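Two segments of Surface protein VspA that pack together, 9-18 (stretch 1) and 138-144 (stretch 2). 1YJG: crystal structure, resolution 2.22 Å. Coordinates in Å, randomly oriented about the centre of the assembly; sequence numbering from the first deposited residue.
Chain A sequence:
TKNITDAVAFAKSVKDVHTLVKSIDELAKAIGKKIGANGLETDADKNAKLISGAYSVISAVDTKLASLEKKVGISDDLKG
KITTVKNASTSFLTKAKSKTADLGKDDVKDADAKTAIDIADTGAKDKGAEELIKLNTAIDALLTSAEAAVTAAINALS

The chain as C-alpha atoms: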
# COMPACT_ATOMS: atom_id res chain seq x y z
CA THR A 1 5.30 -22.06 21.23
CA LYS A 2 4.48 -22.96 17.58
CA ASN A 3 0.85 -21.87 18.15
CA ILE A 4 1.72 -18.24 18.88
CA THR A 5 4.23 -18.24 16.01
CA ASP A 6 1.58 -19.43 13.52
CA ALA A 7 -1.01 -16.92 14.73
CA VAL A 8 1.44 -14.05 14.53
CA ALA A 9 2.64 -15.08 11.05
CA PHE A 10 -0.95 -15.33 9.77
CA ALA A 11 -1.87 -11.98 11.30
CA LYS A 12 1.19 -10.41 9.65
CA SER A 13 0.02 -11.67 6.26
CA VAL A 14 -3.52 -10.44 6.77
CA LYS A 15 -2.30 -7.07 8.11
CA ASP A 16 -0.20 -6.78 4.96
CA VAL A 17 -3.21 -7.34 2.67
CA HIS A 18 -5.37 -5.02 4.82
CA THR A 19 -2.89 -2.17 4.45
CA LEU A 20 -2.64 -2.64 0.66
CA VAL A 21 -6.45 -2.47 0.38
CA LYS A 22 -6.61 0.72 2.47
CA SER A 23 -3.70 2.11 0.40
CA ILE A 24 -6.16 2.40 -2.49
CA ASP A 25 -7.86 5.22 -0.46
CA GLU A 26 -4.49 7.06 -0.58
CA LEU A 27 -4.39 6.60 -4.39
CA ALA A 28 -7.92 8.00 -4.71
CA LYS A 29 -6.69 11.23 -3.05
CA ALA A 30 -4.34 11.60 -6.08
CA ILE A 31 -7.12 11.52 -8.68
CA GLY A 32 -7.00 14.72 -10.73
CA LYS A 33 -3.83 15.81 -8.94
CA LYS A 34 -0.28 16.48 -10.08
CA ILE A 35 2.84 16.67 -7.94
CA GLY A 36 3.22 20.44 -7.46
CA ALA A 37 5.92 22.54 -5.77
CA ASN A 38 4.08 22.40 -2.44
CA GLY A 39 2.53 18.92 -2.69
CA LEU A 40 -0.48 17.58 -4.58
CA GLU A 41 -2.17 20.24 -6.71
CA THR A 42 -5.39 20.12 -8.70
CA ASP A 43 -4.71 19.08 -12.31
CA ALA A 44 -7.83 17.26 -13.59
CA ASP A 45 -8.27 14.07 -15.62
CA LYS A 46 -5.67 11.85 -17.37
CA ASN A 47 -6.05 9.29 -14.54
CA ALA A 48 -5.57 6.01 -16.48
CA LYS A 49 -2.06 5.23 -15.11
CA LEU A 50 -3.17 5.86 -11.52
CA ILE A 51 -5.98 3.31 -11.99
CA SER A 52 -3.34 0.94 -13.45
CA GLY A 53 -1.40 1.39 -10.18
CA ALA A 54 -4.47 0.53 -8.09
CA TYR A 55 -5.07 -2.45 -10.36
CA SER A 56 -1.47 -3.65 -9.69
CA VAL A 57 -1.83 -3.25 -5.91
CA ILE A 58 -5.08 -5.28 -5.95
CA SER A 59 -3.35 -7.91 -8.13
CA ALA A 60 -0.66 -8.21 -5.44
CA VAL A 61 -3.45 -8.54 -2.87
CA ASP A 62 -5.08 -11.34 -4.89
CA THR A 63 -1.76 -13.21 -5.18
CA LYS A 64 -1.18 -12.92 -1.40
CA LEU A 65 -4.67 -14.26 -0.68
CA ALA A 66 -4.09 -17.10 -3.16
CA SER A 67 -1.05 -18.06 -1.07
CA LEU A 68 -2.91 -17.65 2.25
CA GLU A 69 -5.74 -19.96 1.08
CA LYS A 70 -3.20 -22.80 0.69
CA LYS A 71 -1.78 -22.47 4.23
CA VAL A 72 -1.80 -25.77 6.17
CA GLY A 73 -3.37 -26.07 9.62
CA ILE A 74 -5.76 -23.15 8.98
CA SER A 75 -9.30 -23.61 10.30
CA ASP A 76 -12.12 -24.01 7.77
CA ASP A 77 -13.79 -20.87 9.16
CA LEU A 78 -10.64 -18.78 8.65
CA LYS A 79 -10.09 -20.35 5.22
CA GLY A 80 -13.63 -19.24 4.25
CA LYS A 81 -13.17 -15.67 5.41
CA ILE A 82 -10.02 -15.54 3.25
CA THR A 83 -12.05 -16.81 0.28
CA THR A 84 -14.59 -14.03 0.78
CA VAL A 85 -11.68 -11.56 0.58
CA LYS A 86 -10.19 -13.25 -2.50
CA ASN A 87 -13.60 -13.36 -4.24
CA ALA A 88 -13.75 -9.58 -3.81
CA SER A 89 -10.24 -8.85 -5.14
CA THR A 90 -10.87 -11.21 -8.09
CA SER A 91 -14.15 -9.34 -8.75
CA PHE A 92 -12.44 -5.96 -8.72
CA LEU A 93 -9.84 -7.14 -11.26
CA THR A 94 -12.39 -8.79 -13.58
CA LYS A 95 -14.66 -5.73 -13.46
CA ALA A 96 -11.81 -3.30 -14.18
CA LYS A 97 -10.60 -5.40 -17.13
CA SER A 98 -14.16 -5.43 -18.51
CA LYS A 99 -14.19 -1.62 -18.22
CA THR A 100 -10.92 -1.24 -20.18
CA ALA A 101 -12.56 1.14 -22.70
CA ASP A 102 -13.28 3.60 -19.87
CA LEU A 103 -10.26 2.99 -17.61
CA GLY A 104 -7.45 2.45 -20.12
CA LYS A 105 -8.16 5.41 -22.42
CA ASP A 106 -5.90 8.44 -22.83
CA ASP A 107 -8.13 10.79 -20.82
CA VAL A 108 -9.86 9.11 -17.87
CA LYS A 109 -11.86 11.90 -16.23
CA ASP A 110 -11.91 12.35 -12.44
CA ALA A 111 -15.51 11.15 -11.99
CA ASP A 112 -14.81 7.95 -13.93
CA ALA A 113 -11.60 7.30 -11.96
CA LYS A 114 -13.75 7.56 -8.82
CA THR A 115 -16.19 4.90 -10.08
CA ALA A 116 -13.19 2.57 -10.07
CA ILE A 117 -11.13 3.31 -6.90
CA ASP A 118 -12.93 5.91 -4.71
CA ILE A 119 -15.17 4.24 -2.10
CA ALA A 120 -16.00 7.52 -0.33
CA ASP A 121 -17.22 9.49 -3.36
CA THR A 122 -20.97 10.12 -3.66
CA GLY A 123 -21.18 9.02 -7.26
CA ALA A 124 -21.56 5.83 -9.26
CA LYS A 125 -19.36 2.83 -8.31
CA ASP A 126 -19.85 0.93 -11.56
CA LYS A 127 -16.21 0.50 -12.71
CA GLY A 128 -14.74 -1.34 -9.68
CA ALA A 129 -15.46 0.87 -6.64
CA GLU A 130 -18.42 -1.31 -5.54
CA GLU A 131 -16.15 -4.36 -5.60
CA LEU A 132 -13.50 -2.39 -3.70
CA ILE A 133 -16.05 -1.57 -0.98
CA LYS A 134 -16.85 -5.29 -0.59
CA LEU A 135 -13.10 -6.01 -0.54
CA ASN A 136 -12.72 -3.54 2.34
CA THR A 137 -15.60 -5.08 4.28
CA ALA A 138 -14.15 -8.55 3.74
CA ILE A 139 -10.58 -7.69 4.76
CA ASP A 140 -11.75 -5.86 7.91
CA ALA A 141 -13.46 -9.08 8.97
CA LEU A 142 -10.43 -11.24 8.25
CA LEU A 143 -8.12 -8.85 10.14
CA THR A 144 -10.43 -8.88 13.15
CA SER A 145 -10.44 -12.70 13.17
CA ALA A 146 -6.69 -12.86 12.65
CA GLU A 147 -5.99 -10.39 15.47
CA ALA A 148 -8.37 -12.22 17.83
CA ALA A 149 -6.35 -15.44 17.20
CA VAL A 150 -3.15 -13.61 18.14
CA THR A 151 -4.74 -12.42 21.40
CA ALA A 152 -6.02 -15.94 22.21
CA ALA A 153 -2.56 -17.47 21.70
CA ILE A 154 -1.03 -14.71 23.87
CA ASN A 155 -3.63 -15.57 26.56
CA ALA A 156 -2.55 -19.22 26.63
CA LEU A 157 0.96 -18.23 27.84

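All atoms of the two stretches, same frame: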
# COMPACT_ATOMS: atom_id res chain seq x y z
N ALA A 9 2.30 -15.04 12.47
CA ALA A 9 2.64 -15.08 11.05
C ALA A 9 1.40 -14.82 10.18
O ALA A 9 1.44 -14.02 9.24
CB ALA A 9 3.28 -16.44 10.71
N PHE A 10 0.29 -15.48 10.51
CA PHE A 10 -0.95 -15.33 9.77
C PHE A 10 -1.49 -13.90 9.86
O PHE A 10 -1.96 -13.35 8.88
CB PHE A 10 -2.01 -16.30 10.31
CG PHE A 10 -3.25 -16.33 9.49
CD1 PHE A 10 -3.30 -17.06 8.31
CD2 PHE A 10 -4.37 -15.62 9.89
CE1 PHE A 10 -4.46 -17.06 7.53
CE2 PHE A 10 -5.54 -15.63 9.12
CZ PHE A 10 -5.58 -16.34 7.95
N ALA A 11 -1.42 -13.33 11.05
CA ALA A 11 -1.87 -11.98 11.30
C ALA A 11 -1.03 -10.98 10.51
O ALA A 11 -1.55 -9.98 10.03
CB ALA A 11 -1.80 -11.66 12.78
N LYS A 12 0.26 -11.27 10.39
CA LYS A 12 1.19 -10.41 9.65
C LYS A 12 0.80 -10.36 8.19
O LYS A 12 0.87 -9.32 7.56
CB LYS A 12 2.61 -10.97 9.70
CG LYS A 12 3.46 -10.54 10.87
CD LYS A 12 4.80 -11.31 10.90
CE LYS A 12 5.66 -11.04 9.66
NZ LYS A 12 6.90 -11.88 9.61
N SER A 13 0.42 -11.52 7.65
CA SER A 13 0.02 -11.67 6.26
C SER A 13 -1.28 -10.97 5.98
O SER A 13 -1.44 -10.36 4.92
CB SER A 13 -0.11 -13.15 5.90
OG SER A 13 1.17 -13.76 5.82
N VAL A 14 -2.22 -11.07 6.91
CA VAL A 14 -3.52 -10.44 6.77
C VAL A 14 -3.37 -8.93 6.92
O VAL A 14 -3.99 -8.16 6.17
CB VAL A 14 -4.54 -11.01 7.79
CG1 VAL A 14 -5.86 -10.23 7.74
CG2 VAL A 14 -4.80 -12.49 7.50
N LYS A 15 -2.55 -8.50 7.87
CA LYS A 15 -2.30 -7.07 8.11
C LYS A 15 -1.75 -6.47 6.82
O LYS A 15 -2.17 -5.39 6.40
CB LYS A 15 -1.30 -6.87 9.26
CG LYS A 15 -1.01 -5.41 9.66
CD LYS A 15 -2.28 -4.57 9.85
CE LYS A 15 -1.94 -3.12 10.22
NZ LYS A 15 -3.13 -2.31 10.54
N ASP A 16 -0.82 -7.19 6.20
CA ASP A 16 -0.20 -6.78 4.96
C ASP A 16 -1.27 -6.51 3.89
O ASP A 16 -1.29 -5.44 3.29
CB ASP A 16 0.75 -7.88 4.52
CG ASP A 16 1.52 -7.54 3.28
OD1 ASP A 16 1.58 -8.42 2.39
OD2 ASP A 16 2.13 -6.45 3.13
N VAL A 17 -2.15 -7.48 3.67
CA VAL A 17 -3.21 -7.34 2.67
C VAL A 17 -4.18 -6.19 3.04
O VAL A 17 -4.63 -5.44 2.17
CB VAL A 17 -3.97 -8.67 2.49
CG1 VAL A 17 -5.27 -8.47 1.71
CG2 VAL A 17 -3.09 -9.69 1.80
N HIS A 18 -4.47 -6.04 4.32
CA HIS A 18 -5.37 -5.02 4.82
C HIS A 18 -4.84 -3.64 4.48
O HIS A 18 -5.57 -2.77 3.96
CB HIS A 18 -5.53 -5.18 6.32
CG HIS A 18 -6.50 -4.24 6.96
ND1 HIS A 18 -6.12 -3.06 7.54
CD2 HIS A 18 -7.84 -4.35 7.16
CE1 HIS A 18 -7.18 -2.45 8.05
NE2 HIS A 18 -8.23 -3.22 7.84
N ALA A 138 -14.68 -7.20 3.59
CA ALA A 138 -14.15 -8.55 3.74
C ALA A 138 -12.81 -8.62 4.47
O ALA A 138 -12.60 -9.51 5.30
CB ALA A 138 -14.04 -9.20 2.37
N ILE A 139 -11.90 -7.70 4.14
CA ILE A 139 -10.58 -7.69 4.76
C ILE A 139 -10.64 -7.24 6.23
O ILE A 139 -9.84 -7.69 7.05
CB ILE A 139 -9.55 -6.86 3.92
CG1 ILE A 139 -8.11 -7.16 4.35
CG2 ILE A 139 -9.82 -5.36 4.02
CD1 ILE A 139 -7.76 -8.64 4.46
N ASP A 140 -11.59 -6.35 6.54
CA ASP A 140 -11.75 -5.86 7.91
C ASP A 140 -12.12 -7.05 8.75
O ASP A 140 -11.62 -7.20 9.86
CB ASP A 140 -12.90 -4.83 8.05
CG ASP A 140 -12.54 -3.43 7.58
OD1 ASP A 140 -11.34 -3.11 7.41
OD2 ASP A 140 -13.41 -2.58 7.34
N ALA A 141 -13.01 -7.90 8.23
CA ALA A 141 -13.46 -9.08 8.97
C ALA A 141 -12.33 -10.08 9.17
O ALA A 141 -12.17 -10.64 10.26
CB ALA A 141 -14.65 -9.75 8.25
N LEU A 142 -11.53 -10.30 8.13
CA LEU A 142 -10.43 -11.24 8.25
C LEU A 142 -9.37 -10.74 9.21
O LEU A 142 -8.77 -11.55 9.93
CB LEU A 142 -9.81 -11.56 6.88
CG LEU A 142 -8.65 -12.57 6.88
CD1 LEU A 142 -9.07 -13.91 7.46
CD2 LEU A 142 -8.13 -12.76 5.47
N LEU A 143 -9.13 -9.42 9.24
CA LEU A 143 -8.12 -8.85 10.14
C LEU A 143 -8.59 -9.00 11.58
O LEU A 143 -7.81 -9.37 12.46
CB LEU A 143 -7.81 -7.37 9.83
CG LEU A 143 -6.73 -6.70 10.70
CD1 LEU A 143 -5.39 -7.52 10.72
CD2 LEU A 143 -6.45 -5.27 10.28
N THR A 144 -9.87 -8.75 11.82
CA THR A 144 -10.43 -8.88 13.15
C THR A 144 -10.26 -10.31 13.65
O THR A 144 -9.83 -10.51 14.78
CB THR A 144 -11.91 -8.47 13.15
OG1 THR A 144 -12.00 -7.08 12.88
CG2 THR A 144 -12.54 -8.62 14.54

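The imidazole of His18 does two jobs at once in this contact, one with its edge and one with its face. At the edge, near the ring plane, NE2 donates a hydrogen bond to OD1 of Asp140, with 3.1 Å between His18 NE2 and Asp140 OD1 and an N-H...O angle of 142°, bent but serviceable. Over one face sits a methyl group: Leu143 CD2 lies 3.4 Å from the centroid of the His18 ring and only 6° off the ring normal, so the methyl carbon sits almost squarely over the ring in a CH-pi contact. The partly exposed histidine thus combines an edge hydrogen bond with an apolar contact over one face, within a contact that is otherwise greasy.

The frame is simple. Both stretches are segments of longer helices, and they run nearly antiparallel, with 158° between their N-to-C directions and axes that approach to 9.3 Å. The backbone hydrogen bonds of each helix follow the i to i+4 pattern, and the helices join through side chains packing on side chains and on CA atoms. The register reflects the opposed directions: the CA atoms of Val14 and Leu143 are 5.9 Å apart, as are the CA atoms of His18 and Ile139, so a step of four residues forward on one helix matches four back on the other. Four residues is a little more than one helical turn, which brings Val14 and His18 round to the same side, each with its CA-to-CB bond pointing toward the partner helix.

Val14 is the small residue at the middle of the apolar patch. Val14 CG1 approaches Leu143 CA to 3.6 Å, close enough to touch the opposite backbone, and also lies 3.7 Å from Leu142 CG and 4.1 Å from Ile139 CD1. CG1 alone comes near three residues of the other helix, and CG2 also lies against Leu142. One turn on, Val17 is set sideways to the contact, yet Val17 CG1 still reaches Ile139 CD1 at 3.7 Å. Ile139 also packs against the backbone of His18, with Ile139 CG1 3.5 Å from His18 CA. At the other end Phe10, likewise sideways at CB, has its ring nearer, with chi1 t; Leu142 CD1 lies at the ring edge, 4.3 Å from Phe10 CE2, a looser contact.

Leu143 has the largest area covered in the pair, although its CA-to-CB bond points sideways. With chi1 t and chi2 p, its end comes closer to stretch 1, where Leu143 CD1 lies 4.1 Å from Lys15 CA and CD2 sits over the His18 ring. Lys15 directs its CB away, but its aliphatic portion still lines the contact, with Lys15 CD 4.3 Å from Leu143 CD2.

Asp140 follows a related rule at the margin. Its CB points away, and the m rotamer accompanies a carboxylate that comes back within reach of His18. The contact, 443 Å² in all, thus places aliphatic packing at its middle and its single interhelical hydrogen bond towards one end.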